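Local atomic coordinates of DUF1881 domain-containing protein (Neurospora crassa, PDB entry 5Z6D), a protein that is of unknown function but joins a beta-gamma-crystallin domain to an Ig-like domain, whose interface renders the calcium site of the former inoperative. Residues Asp105-Val117 with Met121-Ile135. The protein carries 1 engineered substitution. Residues are numbered along the deposited sequence; the frame is centred on the assembly and turned at random.
Sequences DKQYSLKVDARDV and MLYSNDGDEYGLVGI. Engineered in segment 121-135: Met121 (natural residue Thr).
Strands 108-112 and 121-123 run antiparallel as a beta hairpin, Leu110 and Leu122 forming the hydrogen-bonded pair through two nearly straight bonds (Leu110 N to Leu122 O, 2.8 Å; Leu122 N to Leu110 O, 2.9 Å). The backbone pairing runs on through Ser124 N to Tyr108 O and Lys106 N to Ser124 O; Ser124 OG, held between its own backbone N and carbonyl carbon (chi1 54°), adds a bond from Tyr108 N at 3.0 Å. Lys106, bent at chi3 (69°), lays CE over one face of the Tyr123 ring, 3.6 Å from Tyr123 CG, and NZ makes a cation-pi contact with the same ring. Asp126 flanks the aliphatic part of this lysine, its OD2 4.1 Å from Lys106 NZ, beyond salt-bridge range. On the sheet face that carries Tyr123, engineered Met121 rests SD on Lys111 CB and turns CE to Ser109 CB. A water bridges Asp105 OD1 and Asn125 ND2, while Asn125 OD1 accepts Asp99 N. Val112 CG1 packs on Val133 CB between the two sheets. In the hairpin turn, Asp116 OD2 accepts Ile135 N at 3.0 Å, syn but tilted from the carboxylate plane, and OD1 takes Val117 N from above it. Val117 CG1 packs on Leu132 CD2 (3.7 Å) and Ile135, which also touch Ile53 and Trp55. With an N-H on each oxygen, the Asp116 carboxylate is restrained in rotation and probably favoured as the anion; Val117 O accepts Trp55 NE1, placing this turn at the crystallin-domain interface.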
loop_
_atom_site.group_PDB
_atom_site.type_symbol
_atom_site.label_atom_id
_atom_site.label_comp_id
_atom_site.label_asym_id
_atom_site.label_seq_id
_atom_site.Cartn_x
_atom_site.Cartn_y
_atom_site.Cartn_z
ATOM N N ASP A 105 -16.392 3.862 -15.064
ATOM C CA ASP A 105 -15.779 3.586 -13.774
ATOM C C ASP A 105 -15.731 2.089 -13.519
ATOM O O ASP A 105 -16.727 1.388 -13.713
ATOM C CB ASP A 105 -16.545 4.276 -12.653
ATOM C CG ASP A 105 -16.260 5.745 -12.590
ATOM O OD1 ASP A 105 -15.602 6.258 -13.525
ATOM O OD2 ASP A 105 -16.691 6.380 -11.605
ATOM N N LYS A 106 -14.559 1.622 -13.103
ATOM C CA LYS A 106 -14.304 0.224 -12.765
ATOM C C LYS A 106 -14.422 -0.699 -13.971
ATOM O O LYS A 106 -14.558 -1.902 -13.804
ATOM C CB LYS A 106 -15.245 -0.268 -11.652
ATOM C CG LYS A 106 -15.279 0.642 -10.421
ATOM C CD LYS A 106 -16.047 0.016 -9.260
ATOM C CE LYS A 106 -15.296 -1.166 -8.677
ATOM N NZ LYS A 106 -15.895 -1.621 -7.393
ATOM N N GLN A 107 -14.350 -0.146 -15.175
ATOM C CA GLN A 107 -14.409 -1.007 -16.359
ATOM C C GLN A 107 -13.168 -1.893 -16.448
ATOM O O GLN A 107 -13.239 -3.034 -16.920
ATOM C CB GLN A 107 -14.550 -0.187 -17.633
ATOM C CG GLN A 107 -14.598 -1.068 -18.879
ATOM C CD GLN A 107 -14.954 -0.308 -20.141
ATOM O OE1 GLN A 107 -15.588 0.746 -20.095
ATOM N NE2 GLN A 107 -14.547 -0.849 -21.285
ATOM N N TYR A 108 -12.031 -1.374 -15.995
ATOM C CA TYR A 108 -10.778 -2.126 -16.054
ATOM C C TYR A 108 -10.276 -2.420 -14.667
ATOM O O TYR A 108 -10.501 -1.638 -13.742
ATOM C CB TYR A 108 -9.712 -1.355 -16.846
ATOM C CG TYR A 108 -10.139 -1.099 -18.272
ATOM C CD1 TYR A 108 -10.062 -2.103 -19.222
ATOM C CD2 TYR A 108 -10.634 0.146 -18.666
ATOM C CE1 TYR A 108 -10.464 -1.883 -20.532
ATOM C CE2 TYR A 108 -11.034 0.374 -19.970
ATOM C CZ TYR A 108 -10.947 -0.649 -20.899
ATOM O OH TYR A 108 -11.338 -0.434 -22.202
ATOM N N SER A 109 -9.620 -3.566 -14.518
ATOM C CA SER A 109 -8.958 -3.896 -13.259
ATOM C C SER A 109 -7.482 -4.114 -13.484
ATOM O O SER A 109 -7.057 -4.609 -14.540
ATOM C CB SER A 109 -9.587 -5.133 -12.612
ATOM O OG SER A 109 -9.473 -6.289 -13.437
ATOM N N LEU A 110 -6.718 -3.725 -12.469
ATOM C CA LEU A 110 -5.303 -3.980 -12.380
ATOM C C LEU A 110 -5.084 -4.848 -11.139
ATOM O O LEU A 110 -5.255 -4.391 -10.008
ATOM C CB LEU A 110 -4.534 -2.674 -12.293
ATOM C CG LEU A 110 -3.041 -2.789 -12.023
ATOM C CD1 LEU A 110 -2.345 -3.447 -13.203
ATOM C CD2 LEU A 110 -2.489 -1.387 -11.767
ATOM N N LYS A 111 -4.779 -6.120 -11.365
ATOM C CA LYS A 111 -4.470 -7.042 -10.292
ATOM C C LYS A 111 -2.968 -7.066 -10.078
ATOM O O LYS A 111 -2.200 -7.252 -11.031
ATOM C CB LYS A 111 -4.986 -8.449 -10.628
ATOM C CG LYS A 111 -4.724 -9.491 -9.552
ATOM C CD LYS A 111 -5.157 -10.880 -10.030
ATOM C CE LYS A 111 -4.858 -11.936 -8.987
ATOM N NZ LYS A 111 -4.811 -13.300 -9.581
ATOM N N VAL A 112 -2.554 -6.875 -8.828
ATOM C CA VAL A 112 -1.150 -6.814 -8.494
ATOM C C VAL A 112 -0.881 -7.890 -7.456
ATOM O O VAL A 112 -1.413 -7.828 -6.351
ATOM C CB VAL A 112 -0.762 -5.423 -7.935
ATOM C CG1 VAL A 112 0.717 -5.373 -7.645
ATOM C CG2 VAL A 112 -1.131 -4.319 -8.914
ATOM N N ASP A 113 -0.102 -8.909 -7.822
ATOM C CA ASP A 113 0.064 -10.049 -6.931
ATOM C C ASP A 113 1.195 -9.829 -5.946
ATOM O O ASP A 113 2.223 -10.503 -6.009
ATOM C CB ASP A 113 0.322 -11.325 -7.728
ATOM C CG ASP A 113 -0.954 -12.021 -8.139
ATOM O OD1 ASP A 113 -2.030 -11.641 -7.628
ATOM O OD2 ASP A 113 -0.878 -12.958 -8.964
ATOM N N ALA A 114 1.012 -8.870 -5.045
ATOM C CA ALA A 114 2.042 -8.535 -4.077
ATOM C C ALA A 114 2.206 -9.636 -3.042
ATOM O O ALA A 114 1.273 -9.951 -2.303
ATOM C CB ALA A 114 1.705 -7.233 -3.398
ATOM N N ARG A 115 3.398 -10.212 -2.971
ATOM C CA ARG A 115 3.566 -11.375 -2.121
ATOM C C ARG A 115 3.762 -10.983 -0.657
ATOM O O ARG A 115 3.497 -11.794 0.234
ATOM C CB ARG A 115 4.724 -12.233 -2.628
ATOM C CG ARG A 115 4.442 -12.827 -4.002
ATOM C CD ARG A 115 5.544 -13.765 -4.463
ATOM N NE ARG A 115 5.474 -15.073 -3.816
ATOM C CZ ARG A 115 6.072 -16.167 -4.281
ATOM N NH1 ARG A 115 6.776 -16.113 -5.404
ATOM N NH2 ARG A 115 5.962 -17.316 -3.626
ATOM N N ASP A 116 4.180 -9.742 -0.403
ATOM C CA ASP A 116 4.394 -9.309 0.973
ATOM C C ASP A 116 3.088 -8.813 1.606
ATOM O O ASP A 116 2.709 -9.284 2.677
ATOM C CB ASP A 116 5.512 -8.240 1.075
ATOM C CG ASP A 116 5.296 -7.021 0.165
ATOM O OD1 ASP A 116 4.342 -7.008 -0.637
ATOM O OD2 ASP A 116 6.113 -6.065 0.257
ATOM N N VAL A 117 2.372 -7.915 0.933
ATOM C CA VAL A 117 1.174 -7.336 1.528
ATOM C C VAL A 117 -0.113 -8.043 1.094
ATOM O O VAL A 117 -1.173 -7.822 1.667
ATOM C CB VAL A 117 1.037 -5.826 1.200
ATOM C CG1 VAL A 117 2.201 -5.033 1.784
ATOM C CG2 VAL A 117 0.934 -5.613 -0.302
ATOM N N MET A 121 -6.556 -5.783 -5.935
ATOM C CA MET A 121 -7.338 -5.554 -7.130
ATOM C C MET A 121 -7.721 -4.093 -7.190
ATOM O O MET A 121 -8.531 -3.636 -6.386
ATOM C CB MET A 121 -8.581 -6.438 -7.120
ATOM C CG MET A 121 -8.346 -7.812 -7.684
ATOM S SD MET A 121 -8.340 -7.711 -9.477
ATOM C CE MET A 121 -10.093 -7.770 -9.820
ATOM N N LEU A 122 -7.107 -3.349 -8.107
ATOM C CA LEU A 122 -7.420 -1.937 -8.293
ATOM C C LEU A 122 -8.374 -1.772 -9.456
ATOM O O LEU A 122 -8.219 -2.437 -10.467
ATOM C CB LEU A 122 -6.156 -1.133 -8.556
ATOM C CG LEU A 122 -5.100 -1.207 -7.457
ATOM C CD1 LEU A 122 -3.902 -0.375 -7.831
ATOM C CD2 LEU A 122 -5.706 -0.726 -6.154
ATOM N N TYR A 123 -9.352 -0.891 -9.320
ATOM C CA TYR A 123 -10.282 -0.630 -10.408
ATOM C C TYR A 123 -10.074 0.758 -10.976
ATOM O O TYR A 123 -9.695 1.697 -10.252
ATOM C CB TYR A 123 -11.730 -0.823 -9.944
ATOM C CG TYR A 123 -11.994 -2.254 -9.574
ATOM C CD1 TYR A 123 -12.407 -3.173 -10.534
ATOM C CD2 TYR A 123 -11.775 -2.706 -8.282
ATOM C CE1 TYR A 123 -12.618 -4.508 -10.201
ATOM C CE2 TYR A 123 -11.994 -4.027 -7.936
ATOM C CZ TYR A 123 -12.414 -4.924 -8.898
ATOM O OH TYR A 123 -12.620 -6.237 -8.545
ATOM N N SER A 124 -10.313 0.890 -12.278
ATOM C CA SER A 124 -9.986 2.129 -12.968
ATOM C C SER A 124 -10.963 3.251 -12.619
ATOM O O SER A 124 -12.180 3.039 -12.533
ATOM C CB SER A 124 -9.949 1.898 -14.490
ATOM O OG SER A 124 -11.150 1.319 -14.978
ATOM N N ASN A 125 -10.410 4.446 -12.441
ATOM C CA ASN A 125 -11.219 5.646 -12.238
ATOM C C ASN A 125 -12.260 5.432 -11.140
ATOM O O ASN A 125 -13.434 5.770 -11.306
ATOM C CB ASN A 125 -11.897 6.046 -13.546
ATOM C CG ASN A 125 -10.904 6.339 -14.660
ATOM O OD1 ASN A 125 -9.710 6.512 -14.419
ATOM N ND2 ASN A 125 -11.400 6.399 -15.898
ATOM N N ASP A 126 -11.811 4.846 -10.033
ATOM C CA ASP A 126 -12.691 4.353 -8.976
ATOM C C ASP A 126 -12.568 5.219 -7.720
ATOM O O ASP A 126 -12.851 4.784 -6.604
ATOM C CB ASP A 126 -12.354 2.885 -8.674
ATOM C CG ASP A 126 -13.332 2.229 -7.710
ATOM O OD1 ASP A 126 -14.492 2.691 -7.615
ATOM O OD2 ASP A 126 -12.930 1.247 -7.045
ATOM N N GLY A 127 -12.149 6.459 -7.912
ATOM C CA GLY A 127 -11.993 7.370 -6.796
ATOM C C GLY A 127 -10.535 7.685 -6.566
ATOM O O GLY A 127 -9.719 7.578 -7.487
ATOM N N ASP A 128 -10.200 8.050 -5.332
ATOM C CA ASP A 128 -8.876 8.578 -5.041
ATOM C C ASP A 128 -8.063 7.742 -4.064
ATOM O O ASP A 128 -6.948 8.123 -3.716
ATOM C CB ASP A 128 -9.001 10.003 -4.495
ATOM C CG ASP A 128 -9.794 10.912 -5.416
ATOM O OD1 ASP A 128 -9.676 10.768 -6.654
ATOM O OD2 ASP A 128 -10.541 11.769 -4.897
ATOM N N GLU A 129 -8.602 6.618 -3.597
ATOM C CA GLU A 129 -7.874 5.820 -2.614
ATOM C C GLU A 129 -6.800 4.980 -3.287
ATOM O O GLU A 129 -7.100 4.159 -4.156
ATOM C CB GLU A 129 -8.811 4.915 -1.818
ATOM C CG GLU A 129 -9.668 5.658 -0.811
ATOM C CD GLU A 129 -10.318 4.730 0.193
ATOM O OE1 GLU A 129 -11.440 4.250 -0.081
ATOM O OE2 GLU A 129 -9.706 4.481 1.254
ATOM N N TYR A 130 -5.547 5.201 -2.893
ATOM C CA TYR A 130 -4.445 4.382 -3.382
ATOM C C TYR A 130 -4.508 2.990 -2.776
ATOM O O TYR A 130 -5.080 2.788 -1.703
ATOM C CB TYR A 130 -3.094 5.026 -3.058
ATOM C CG TYR A 130 -2.636 6.076 -4.049
ATOM C CD1 TYR A 130 -1.540 5.845 -4.863
ATOM C CD2 TYR A 130 -3.284 7.305 -4.155
ATOM C CE1 TYR A 130 -1.105 6.793 -5.754
ATOM C CE2 TYR A 130 -2.857 8.263 -5.057
ATOM C CZ TYR A 130 -1.765 7.997 -5.855
ATOM O OH TYR A 130 -1.308 8.921 -6.768
ATOM N N GLY A 131 -3.924 2.022 -3.472
ATOM C CA GLY A 131 -3.788 0.698 -2.924
ATOM C C GLY A 131 -2.346 0.377 -2.587
ATOM O O GLY A 131 -1.443 0.651 -3.370
ATOM N N LEU A 132 -2.149 -0.227 -1.424
ATOM C CA LEU A 132 -0.837 -0.639 -0.970
ATOM C C LEU A 132 -0.413 -1.884 -1.742
ATOM O O LEU A 132 -1.080 -2.917 -1.658
ATOM C CB LEU A 132 -0.866 -0.911 0.536
ATOM C CG LEU A 132 0.438 -1.423 1.143
ATOM C CD1 LEU A 132 1.490 -0.316 1.197
ATOM C CD2 LEU A 132 0.195 -2.044 2.518
ATOM N N VAL A 133 0.679 -1.789 -2.503
ATOM C CA VAL A 133 1.107 -2.909 -3.341
ATOM C C VAL A 133 2.516 -3.389 -2.994
ATOM O O VAL A 133 3.058 -4.312 -3.636
ATOM C CB VAL A 133 1.034 -2.559 -4.857
ATOM C CG1 VAL A 133 -0.415 -2.273 -5.293
ATOM C CG2 VAL A 133 1.937 -1.380 -5.197
ATOM N N GLY A 134 3.126 -2.798 -1.970
ATOM C CA GLY A 134 4.393 -3.345 -1.503
ATOM C C GLY A 134 4.965 -2.553 -0.345
ATOM O O GLY A 134 4.487 -1.452 -0.061
ATOM N N ILE A 135 5.957 -3.111 0.342
ATOM C CA ILE A 135 6.674 -2.378 1.386
ATOM C C ILE A 135 8.154 -2.565 1.115
ATOM O O ILE A 135 8.615 -3.695 0.976
ATOM C CB ILE A 135 6.320 -2.891 2.797
ATOM C CG1 ILE A 135 4.829 -2.670 3.082
ATOM C CG2 ILE A 135 7.169 -2.192 3.862
ATOM C CD1 ILE A 135 4.329 -3.238 4.415
HETATM O O HOH W 1 -14.272 6.439 -16.024
#